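Long-range contact in LacI family sugar-binding transcriptional regulator (Enterococcus faecalis V583, PDB 4RK0), which binds a ribose sugar between the two lobes of its periplasmic-binding-protein-like domain and probably regulates transcription as a LacI-family DNA-binding factor: residues A[227-232]-A[260-265]. Sequence-based numbering, arbitrary orientation.
Sequences TTIAQP and LPVQLI. With RIB (alpha-D-ribofuranose), chain E.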
loop_
_atom_site.group_PDB
_atom_site.type_symbol
_atom_site.label_atom_id
_atom_site.label_comp_id
_atom_site.label_asym_id
_atom_site.label_seq_id
_atom_site.Cartn_x
_atom_site.Cartn_y
_atom_site.Cartn_z
ATOM N N THR A 227 7.822 -17.743 1.179
ATOM C CA THR A 227 6.854 -18.819 1.247
ATOM C C THR A 227 5.790 -18.331 2.171
ATOM O O THR A 227 6.098 -17.793 3.255
ATOM C CB THR A 227 7.518 -20.098 1.789
ATOM O OG1 THR A 227 8.464 -20.589 0.832
ATOM C CG2 THR A 227 6.475 -21.209 2.080
ATOM N N THR A 228 4.536 -18.516 1.773
ATOM C CA THR A 228 3.439 -17.867 2.466
ATOM C C THR A 228 2.106 -18.567 2.205
ATOM O O THR A 228 2.019 -19.459 1.378
ATOM C CB THR A 228 3.348 -16.392 2.002
ATOM O OG1 THR A 228 2.485 -15.703 2.882
ATOM C CG2 THR A 228 2.871 -16.259 0.556
ATOM N N ILE A 229 1.095 -18.189 2.962
ATOM C CA ILE A 229 -0.272 -18.646 2.736
ATOM C C ILE A 229 -1.008 -17.580 2.006
ATOM O O ILE A 229 -1.079 -16.458 2.491
ATOM C CB ILE A 229 -0.991 -18.901 4.076
ATOM C CG1 ILE A 229 -0.291 -19.981 4.869
ATOM C CG2 ILE A 229 -2.451 -19.297 3.808
ATOM C CD1 ILE A 229 0.070 -21.244 4.125
ATOM N N ALA A 230 -1.554 -17.901 0.834
ATOM C CA ALA A 230 -2.223 -16.910 0.033
ATOM C C ALA A 230 -3.701 -16.755 0.404
ATOM O O ALA A 230 -4.452 -17.718 0.394
ATOM C CB ALA A 230 -2.132 -17.245 -1.464
ATOM N N GLN A 231 -4.087 -15.524 0.697
ATOM C CA GLN A 231 -5.496 -15.126 0.788
ATOM C C GLN A 231 -5.919 -14.496 -0.522
ATOM O O GLN A 231 -5.166 -13.727 -1.075
ATOM C CB GLN A 231 -5.712 -14.054 1.860
ATOM C CG GLN A 231 -5.446 -14.508 3.291
ATOM C CD GLN A 231 -6.102 -13.575 4.275
ATOM O OE1 GLN A 231 -7.337 -13.464 4.304
ATOM N NE2 GLN A 231 -5.294 -12.851 5.052
ATOM N N PRO A 232 -7.151 -14.777 -0.983
ATOM C CA PRO A 232 -7.658 -14.225 -2.230
ATOM C C PRO A 232 -8.278 -12.870 -2.012
ATOM O O PRO A 232 -9.501 -12.729 -2.060
ATOM C CB PRO A 232 -8.693 -15.276 -2.679
ATOM C CG PRO A 232 -9.194 -15.879 -1.400
ATOM C CD PRO A 232 -7.998 -15.875 -0.471
ATOM N N LEU A 260 -13.941 -17.972 1.821
ATOM C CA LEU A 260 -13.071 -18.199 0.668
ATOM C C LEU A 260 -11.844 -19.002 1.094
ATOM O O LEU A 260 -11.302 -18.798 2.225
ATOM C CB LEU A 260 -12.668 -16.863 0.019
ATOM C CG LEU A 260 -13.785 -15.918 -0.437
ATOM C CD1 LEU A 260 -13.197 -14.721 -1.166
ATOM C CD2 LEU A 260 -14.801 -16.600 -1.331
ATOM N N PRO A 261 -11.376 -19.906 0.218
ATOM C CA PRO A 261 -10.264 -20.780 0.527
ATOM C C PRO A 261 -8.891 -20.085 0.453
ATOM O O PRO A 261 -8.775 -19.011 -0.094
ATOM C CB PRO A 261 -10.365 -21.852 -0.563
ATOM C CG PRO A 261 -10.826 -21.074 -1.738
ATOM C CD PRO A 261 -11.838 -20.105 -1.177
ATOM N N VAL A 262 -7.908 -20.704 1.076
ATOM C CA VAL A 262 -6.514 -20.234 1.038
ATOM C C VAL A 262 -5.622 -21.376 0.542
ATOM O O VAL A 262 -6.037 -22.537 0.556
ATOM C CB VAL A 262 -6.040 -19.728 2.435
ATOM C CG1 VAL A 262 -6.919 -18.591 2.908
ATOM C CG2 VAL A 262 -5.967 -20.826 3.474
ATOM N N GLN A 263 -4.391 -21.073 0.126
ATOM C CA GLN A 263 -3.425 -22.131 -0.245
ATOM C C GLN A 263 -1.994 -21.721 0.050
ATOM O O GLN A 263 -1.680 -20.509 0.119
ATOM C CB GLN A 263 -3.556 -22.436 -1.727
ATOM C CG GLN A 263 -3.085 -21.308 -2.590
ATOM C CD GLN A 263 -3.394 -21.555 -4.048
ATOM O OE1 GLN A 263 -3.227 -22.665 -4.545
ATOM N NE2 GLN A 263 -3.848 -20.520 -4.740
ATOM N N LEU A 264 -1.158 -22.722 0.251
ATOM C CA LEU A 264 0.277 -22.552 0.430
ATOM C C LEU A 264 0.942 -22.185 -0.889
ATOM O O LEU A 264 0.665 -22.789 -1.920
ATOM C CB LEU A 264 0.884 -23.841 0.930
ATOM C CG LEU A 264 2.392 -23.898 1.072
ATOM C CD1 LEU A 264 2.859 -22.896 2.104
ATOM C CD2 LEU A 264 2.818 -25.317 1.450
ATOM N N ILE A 265 1.796 -21.184 -0.837
ATOM C CA ILE A 265 2.640 -20.780 -1.968
ATOM C C ILE A 265 4.041 -21.009 -1.554
ATOM O O ILE A 265 4.549 -20.277 -0.725
ATOM C CB ILE A 265 2.506 -19.292 -2.307
ATOM C CG1 ILE A 265 1.044 -18.914 -2.534
ATOM C CG2 ILE A 265 3.315 -18.969 -3.577
ATOM C CD1 ILE A 265 0.376 -19.612 -3.695
HETATM O O5 RIB E . -1.872 -8.692 6.672
HETATM C C5 RIB E . -2.876 -7.939 7.336
HETATM C C4 RIB E . -3.594 -8.911 8.168
HETATM O O4 RIB E . -4.585 -8.320 9.048
HETATM C C3 RIB E . -4.139 -9.747 7.028
HETATM O O3 RIB E . -3.536 -11.022 7.259
HETATM C C2 RIB E . -5.645 -9.574 7.237
HETATM O O2 RIB E . -6.325 -10.804 7.190
HETATM C C1 RIB E . -5.849 -8.737 8.513
HETATM O O1 RIB E . -6.749 -9.348 9.421
#
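Thr228 and Ile265 grip each other through a pair of backbone hydrogen bonds, Thr228 N to Ile265 O (3.1 Å) and Ile265 N to Thr228 O (2.8 Å), in an antiparallel strand pair of the LacI-family periplasmic-binding-protein-like fold. Strand 228-230 pairs on one side with the end of the long, broken strand 257-265; on its other side Thr227 and Ile229 make backbone hydrogen bonds to Gly212 and Asp214, just after strand 209-211. The contact lies where the chain passes between the two lobes, consistent with the hinge of this fold. Two residues on, Ala230 N donates almost straight to Gln263 O over 2.7 Å, while the return bond from Gln263 N to Ala230 O is weak.

Between these pairs, the non-hydrogen-bonded pair Ile229 and Leu264 carries the apolar contact on one face. Ile229 CB splits into two branches that diverge along the partner strand. CG2, anti to the backbone N, meets CG2 of Val262 at 3.8 Å, whereas CG1 carries CD1 the other way, against CD1 and CA of Leu264. On the opposite face Ala230 CB rests on Ile265 CG1 (3.7 Å), and Thr228 lies alongside Ile265, its OG1 hydrogen-bonded to Asp187.

Past the strand, the side chain of Gln231 reaches toward the sugar: its CG only grazes Val262 CG1, and beyond CG it extends (chi2 -161°) to the amide. There OE1 is held by Thr107 and NE2 is also bonded to Asp214, which would fix the amide's rotation. Pro232, at the N-cap of helix 233-249, faces the other segment; its ring CD lies 3.3 Å from Pro261 O and CG packs against Leu260 CB. At the tip of Gln231, NE2 gives a nearly linear hydrogen bond (174°) to O2 of the ribose at 3.1 Å.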